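Local coordinates for nigritoxine (Vibrio nigripulchritudo, PDB 5M41), which acts as a bacterial toxin against crustaceans and insects and is built on a fold described as new, at residues Glu125-Asn130 / Trp159-Phe164; Ala412-Lys415 / Pro421-Thr424; Tyr498-Glu501 / Glu506-Ile509. All coordinates share one frame; numbering follows the deposited sequence.

Contact 1: residues Glu125-Asn130 / Trp159-Phe164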
# COMPACT_ATOMS: atom_id res chain seq x y z
N GLU A 125 4.75 30.59 -34.67
CA GLU A 125 5.16 29.22 -34.72
C GLU A 125 3.98 28.27 -34.44
O GLU A 125 3.93 27.16 -34.98
CB GLU A 125 6.31 29.01 -33.71
CG GLU A 125 7.00 27.64 -33.72
CD GLU A 125 7.52 27.21 -35.09
OE1 GLU A 125 7.80 28.07 -35.95
OE2 GLU A 125 7.66 25.99 -35.33
N SER A 126 3.02 28.71 -33.64
CA SER A 126 1.86 27.88 -33.34
C SER A 126 0.98 27.62 -34.57
O SER A 126 0.13 26.72 -34.53
CB SER A 126 1.04 28.46 -32.18
OG SER A 126 0.27 29.57 -32.61
N PHE A 127 1.18 28.40 -35.63
CA PHE A 127 0.52 28.17 -36.93
C PHE A 127 1.43 27.34 -37.83
O PHE A 127 1.01 26.36 -38.46
CB PHE A 127 0.14 29.49 -37.61
CG PHE A 127 -1.07 30.15 -37.01
CD1 PHE A 127 -2.33 29.94 -37.55
CD2 PHE A 127 -0.96 30.93 -35.85
CE1 PHE A 127 -3.46 30.53 -36.98
CE2 PHE A 127 -2.09 31.52 -35.27
CZ PHE A 127 -3.33 31.33 -35.85
N ARG A 128 2.70 27.71 -37.83
CA ARG A 128 3.66 27.08 -38.68
C ARG A 128 3.82 25.59 -38.36
O ARG A 128 4.03 24.80 -39.28
CB ARG A 128 5.01 27.77 -38.53
CG ARG A 128 5.97 27.42 -39.64
CD ARG A 128 7.20 28.31 -39.57
NE ARG A 128 8.32 27.66 -40.22
CZ ARG A 128 9.16 26.83 -39.61
NH1 ARG A 128 9.03 26.57 -38.32
NH2 ARG A 128 10.14 26.27 -40.31
N GLN A 129 3.75 25.25 -37.07
CA GLN A 129 3.84 23.87 -36.54
C GLN A 129 2.77 22.95 -37.11
O GLN A 129 2.90 21.74 -37.05
CB GLN A 129 3.55 23.87 -35.04
CG GLN A 129 4.73 23.92 -34.13
CD GLN A 129 4.30 24.16 -32.69
OE1 GLN A 129 3.11 24.09 -32.33
NE2 GLN A 129 5.27 24.49 -31.86
N ASN A 130 1.67 23.53 -37.57
CA ASN A 130 0.54 22.75 -38.06
C ASN A 130 0.74 22.19 -39.46
O ASN A 130 -0.13 21.46 -39.98
CB ASN A 130 -0.74 23.59 -38.00
CG ASN A 130 -1.26 23.76 -36.57
OD1 ASN A 130 -1.07 22.88 -35.75
ND2 ASN A 130 -1.95 24.86 -36.30
N TRP A 159 8.31 33.62 -42.75
CA TRP A 159 7.13 32.75 -42.94
C TRP A 159 5.81 33.42 -42.56
O TRP A 159 5.70 34.02 -41.49
CB TRP A 159 7.34 31.44 -42.17
CG TRP A 159 6.23 30.44 -42.39
CD1 TRP A 159 6.20 29.38 -43.29
CD2 TRP A 159 4.94 30.39 -41.70
NE1 TRP A 159 5.01 28.69 -43.20
CE2 TRP A 159 4.21 29.25 -42.27
CE3 TRP A 159 4.33 31.14 -40.70
CZ2 TRP A 159 2.94 28.91 -41.86
CZ3 TRP A 159 3.04 30.79 -40.29
CH2 TRP A 159 2.37 29.69 -40.85
N ASN A 160 4.80 33.31 -43.43
CA ASN A 160 3.44 33.75 -43.08
C ASN A 160 2.32 33.09 -43.90
O ASN A 160 2.60 32.41 -44.88
CB ASN A 160 3.31 35.30 -43.08
CG ASN A 160 3.37 35.91 -44.47
OD1 ASN A 160 2.49 35.68 -45.30
ND2 ASN A 160 4.40 36.72 -44.71
N LEU A 161 1.06 33.30 -43.50
CA LEU A 161 -0.09 32.68 -44.18
C LEU A 161 -0.68 33.42 -45.40
O LEU A 161 -1.75 33.05 -45.90
CB LEU A 161 -1.20 32.38 -43.17
CG LEU A 161 -1.00 31.31 -42.09
CD1 LEU A 161 -2.30 31.16 -41.32
CD2 LEU A 161 -0.58 29.96 -42.67
N GLY A 162 0.03 34.44 -45.90
CA GLY A 162 -0.40 35.18 -47.09
C GLY A 162 -0.82 34.29 -48.25
O GLY A 162 -1.77 34.61 -48.97
N TYR A 163 -0.14 33.16 -48.40
CA TYR A 163 -0.44 32.24 -49.51
C TYR A 163 -1.86 31.62 -49.47
O TYR A 163 -2.35 31.13 -50.49
CB TYR A 163 0.63 31.15 -49.65
CG TYR A 163 0.63 30.08 -48.57
CD1 TYR A 163 0.07 28.82 -48.81
CD2 TYR A 163 1.20 30.33 -47.31
CE1 TYR A 163 0.08 27.84 -47.83
CE2 TYR A 163 1.20 29.35 -46.33
CZ TYR A 163 0.65 28.11 -46.59
OH TYR A 163 0.66 27.14 -45.62
N PHE A 164 -2.52 31.69 -48.32
CA PHE A 164 -3.90 31.22 -48.20
C PHE A 164 -4.83 32.02 -49.14
O PHE A 164 -5.90 31.57 -49.51
CB PHE A 164 -4.38 31.31 -46.75
CG PHE A 164 -4.09 30.09 -45.90
CD1 PHE A 164 -2.88 29.38 -46.02
CD2 PHE A 164 -5.03 29.65 -44.95
CE1 PHE A 164 -2.63 28.26 -45.23
CE2 PHE A 164 -4.77 28.54 -44.15
CZ PHE A 164 -3.57 27.84 -44.29
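Arg128 lays its aliphatic chain across one face of the Trp159 indole, the CH-pi contact that joins the short helix 125-128 to the loop leading towards strand 170-173. No hydrogen bond crosses between the two segments, which meet by ring and apolar contacts. CG of Arg128 sits 3.7 Å from the centroid of the five-membered ring of Trp159, over the face, and CD of Arg128 follows at 3.7 Å from CG of Trp159. The backbone takes part as well: the far end of the indole reaches the helix, with CH2 of Trp159 3.6 Å from N of Arg128. With CG anti to the backbone N (chi1 -175°), the indole extends toward the helix and offers a face to the arginine chain. The guanidinium, in contrast, stands almost perpendicular to the indole, 86° between planes, and its CZ is so far from the five-membered ring that any cation-pi attraction is weak.

Apolar contacts extend the interface beside this CH-pi contact. CB of Phe127 lies 3.9 Å from CH2 of Trp159, and CD1 of Phe127 approaches CD1 of Leu161 to 4.0 Å, the two side chains crossing at about a right angle. Both residues are buried and touch Ile122 and Leu100 of strand 98-102.

Among polar groups, Asn102 bonds Ser126 O and Asn130 ND2. Asn160 OD1 accepts from N of Gly162 at 2.8 Å, an Asx turn. In a salt bridge within the helix, NH1 of Arg128 meets the syn lone pair of Glu125 OE1 at 3.1 Å, the oxygen lying 18° out of the guanidinium plane.

Contact 2: residues Ala412-Lys415 / Pro421-Thr424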
# COMPACT_ATOMS: atom_id res chain seq x y z
N ALA A 412 -9.07 6.22 6.33
CA ALA A 412 -8.17 7.22 6.91
C ALA A 412 -7.74 8.24 5.85
O ALA A 412 -7.54 9.42 6.16
CB ALA A 412 -6.97 6.54 7.55
N ILE A 413 -7.65 7.80 4.60
CA ILE A 413 -7.34 8.69 3.48
C ILE A 413 -8.49 9.68 3.24
O ILE A 413 -8.27 10.89 3.10
CB ILE A 413 -7.05 7.89 2.20
CG1 ILE A 413 -5.63 7.32 2.27
CG2 ILE A 413 -7.23 8.75 0.95
CD1 ILE A 413 -5.35 6.30 1.18
N LYS A 414 -9.72 9.16 3.22
CA LYS A 414 -10.93 9.96 2.98
C LYS A 414 -11.33 10.83 4.16
O LYS A 414 -12.21 11.67 4.03
CB LYS A 414 -12.10 9.05 2.62
CG LYS A 414 -11.94 8.34 1.29
CD LYS A 414 -13.20 7.59 0.90
CE LYS A 414 -13.44 6.37 1.76
NZ LYS A 414 -14.63 5.63 1.24
N LYS A 415 -10.69 10.61 5.32
CA LYS A 415 -10.99 11.40 6.51
C LYS A 415 -10.56 12.85 6.34
O LYS A 415 -11.27 13.77 6.75
CB LYS A 415 -10.33 10.79 7.76
CG LYS A 415 -10.70 11.51 9.05
CD LYS A 415 -9.54 11.53 10.04
CE LYS A 415 -9.68 12.72 10.97
NZ LYS A 415 -9.04 12.45 12.29
N PRO A 421 -14.35 9.93 -3.32
CA PRO A 421 -14.05 8.58 -3.77
C PRO A 421 -12.63 8.21 -3.34
O PRO A 421 -11.88 9.06 -2.87
CB PRO A 421 -14.14 8.69 -5.30
CG PRO A 421 -13.73 10.10 -5.58
CD PRO A 421 -14.23 10.91 -4.41
N LEU A 422 -12.27 6.94 -3.47
CA LEU A 422 -10.89 6.54 -3.27
C LEU A 422 -10.06 7.11 -4.43
O LEU A 422 -10.58 7.22 -5.55
CB LEU A 422 -10.78 5.02 -3.17
CG LEU A 422 -11.34 4.43 -1.87
CD1 LEU A 422 -11.41 2.91 -1.93
CD2 LEU A 422 -10.51 4.86 -0.66
N PRO A 423 -8.79 7.51 -4.17
CA PRO A 423 -7.96 7.99 -5.27
C PRO A 423 -7.88 6.99 -6.43
O PRO A 423 -7.92 5.78 -6.23
CB PRO A 423 -6.60 8.23 -4.61
CG PRO A 423 -6.64 7.51 -3.30
CD PRO A 423 -8.07 7.50 -2.88
N THR A 424 -7.81 7.50 -7.65
CA THR A 424 -7.68 6.65 -8.84
C THR A 424 -6.35 5.86 -8.83
O THR A 424 -5.27 6.42 -8.54
CB THR A 424 -7.80 7.55 -10.10
OG1 THR A 424 -9.03 8.23 -10.01
CG2 THR A 424 -7.78 6.76 -11.41
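Ile413 meets Pro423 through the CG2 methyl, which lies 4.1 Å from the ring atom CD of the proline; the two side chains cross at a slant. Chi1 of -78° sets CG1 beside the backbone N and leaves CG2 anti to it, facing the returning loop. The isoleucine is buried: Ile388 of helix 386-396 and Ile362 of strand 359-363 also touch it, placing the proline at the margin of a small apolar cluster.

The contact lies near the C-terminal end of helix 406-415, where the chain folds back on its way to strand 427-429. Pro421, Leu422 and Pro423 are extended, with backbone torsions close to polyproline II, and the loop packs along the helix by van der Waals contact, without a hydrogen bond between the segments.

Lys414, next along the helix, turns its side chain to the same loop. CG of Lys414 passes 4.2 Å from the carbonyl O of Pro421. The chain then bends at chi3 (-71°), and its methylenes CD and CE meet the CD2 methyl of Leu422 at a slant, CE of Lys414 4.1 Å from CD2 of Leu422, a surface contact made by the hydrocarbon part of the lysine. Leu422 also reaches Ile362, and Pro423 touches Ile360 of the same strand, to which Thr424 is joined by a backbone hydrogen bond.

Contact 3: residues Tyr498-Glu501 / Glu506-Ile509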
# COMPACT_ATOMS: atom_id res chain seq x y z
N TYR A 498 19.19 -5.62 23.14
CA TYR A 498 18.12 -5.09 22.34
C TYR A 498 18.64 -3.95 21.48
O TYR A 498 19.18 -2.96 21.99
CB TYR A 498 16.95 -4.64 23.23
CG TYR A 498 15.89 -3.89 22.47
CD1 TYR A 498 15.32 -4.43 21.31
CD2 TYR A 498 15.46 -2.65 22.90
CE1 TYR A 498 14.35 -3.73 20.61
CE2 TYR A 498 14.50 -1.94 22.19
CZ TYR A 498 13.94 -2.49 21.06
OH TYR A 498 12.99 -1.78 20.37
N ILE A 499 18.50 -4.10 20.17
CA ILE A 499 18.86 -3.04 19.23
C ILE A 499 17.63 -2.24 18.84
O ILE A 499 16.77 -2.71 18.08
CB ILE A 499 19.58 -3.57 17.97
CG1 ILE A 499 20.80 -4.40 18.38
CG2 ILE A 499 20.00 -2.40 17.07
CD1 ILE A 499 21.25 -5.40 17.33
N ASN A 500 17.54 -1.04 19.39
CA ASN A 500 16.43 -0.13 19.14
C ASN A 500 16.71 0.56 17.83
O ASN A 500 17.57 1.45 17.76
CB ASN A 500 16.33 0.88 20.29
CG ASN A 500 15.04 1.67 20.26
OD1 ASN A 500 14.60 2.14 19.21
ND2 ASN A 500 14.44 1.85 21.44
N GLU A 501 16.00 0.14 16.79
CA GLU A 501 16.26 0.63 15.45
C GLU A 501 15.95 2.13 15.29
O GLU A 501 16.55 2.81 14.45
CB GLU A 501 15.51 -0.20 14.41
CG GLU A 501 16.09 -1.58 14.13
CD GLU A 501 15.05 -2.54 13.55
OE1 GLU A 501 14.05 -2.80 14.24
OE2 GLU A 501 15.22 -3.03 12.41
N GLU A 506 21.50 0.74 21.69
CA GLU A 506 21.53 -0.62 22.23
C GLU A 506 21.15 -0.59 23.70
O GLU A 506 21.62 0.27 24.44
CB GLU A 506 22.91 -1.24 22.09
CG GLU A 506 23.36 -1.48 20.66
CD GLU A 506 24.55 -2.42 20.58
OE1 GLU A 506 25.21 -2.64 21.62
OE2 GLU A 506 24.83 -2.96 19.49
N LYS A 507 20.29 -1.53 24.11
CA LYS A 507 19.93 -1.69 25.52
C LYS A 507 20.12 -3.14 25.94
O LYS A 507 19.84 -4.07 25.16
CB LYS A 507 18.46 -1.30 25.76
CG LYS A 507 18.09 0.13 25.43
CD LYS A 507 16.73 0.47 26.02
CE LYS A 507 16.17 1.76 25.44
NZ LYS A 507 14.81 2.03 26.02
N ASN A 508 20.59 -3.33 27.17
CA ASN A 508 20.73 -4.65 27.76
C ASN A 508 19.52 -4.98 28.61
O ASN A 508 19.23 -4.30 29.60
CB ASN A 508 22.00 -4.73 28.62
CG ASN A 508 23.26 -4.59 27.81
OD1 ASN A 508 23.44 -5.26 26.79
ND2 ASN A 508 24.14 -3.73 28.25
N ILE A 509 18.82 -6.05 28.20
CA ILE A 509 17.55 -6.43 28.79
C ILE A 509 17.65 -7.77 29.50
O ILE A 509 18.22 -8.73 28.97
CB ILE A 509 16.46 -6.52 27.69
CG1 ILE A 509 16.48 -5.26 26.81
CG2 ILE A 509 15.08 -6.76 28.31
CD1 ILE A 509 16.22 -3.95 27.55
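A first torsion of 171° puts CG of Tyr498 opposite the backbone N and swings its ring forward along its own strand, beside the side chain of Lys507, which extends in a straight chain beyond CG. The two residues form a hydrogen-bonded pair in an antiparallel beta hairpin, strand 496-500 turning back into strand 505-515 at the edge of a four-stranded sheet. N of Tyr498 gives a short bond to O of Lys507, 2.6 Å with an angle of 153° at the hydrogen, and N of Lys507 answers to O of Tyr498 at 2.8 Å and a straighter 168°. Ile499 and Glu506 make the adjacent non-hydrogen-bonded pair.

On the face that carries Tyr498 and Lys507, CB of the lysine approaches the edge of the tyrosine ring, 4.4 Å from its CD2. One ring face is turned to the tyrosine's own strand, where N of Asn500 stands 4.1 Å above the plane, over the centre. At the root of the side chain, CB of Tyr498 packs on CG1 of Ile509 at 3.7 Å. Helix 546-555 covers this side and takes up the polar ends: Tyr498 OH is hydrogen-bonded to Asp551, and Lys507 NZ forms a salt bridge with Glu548, to which Asn500 ND2 adds a weak hydrogen bond. The hairpin thus meets the helix through polar and apolar contacts, Ile509 touching Phe552.

On the face of Ile499 and Glu506, the glutamate is exposed, while Ile499 touches Leu458 and Arg461. OE2 of Glu506 passes CG1 of Ile499 at 4.4 Å, a loose contact. Nearer the backbone, CA of Glu506 offers its hydrogen to O of Tyr498, CA to O being 3.3 Å, so that this carbonyl receives both the amide of Lys507 and a CA-H...O contact.

Overall arrangement
The three contacts follow one another along the chain without interleaving and share no sheet. Contact 1 lies farthest out, its centre about 51 Å from the chain's centre; the centre of contact 2 lies about 13 Å from the chain's centre and that of contact 3 about 29 Å, on the opposite side from contact 1. Nearest atoms are about 29 Å apart between contacts 1 and 2, about 24 Å between contacts 2 and 3, and about 52 Å between contacts 1 and 3. Contact 1 adjoins the five-stranded sheet and helix 195-203, whose first residue, Asp195, belongs to the magnesium site; contact 2 borders strand 359-363; contact 3 edges a four-stranded sheet. Each belongs to a different region of an elongated chain, and none touches another.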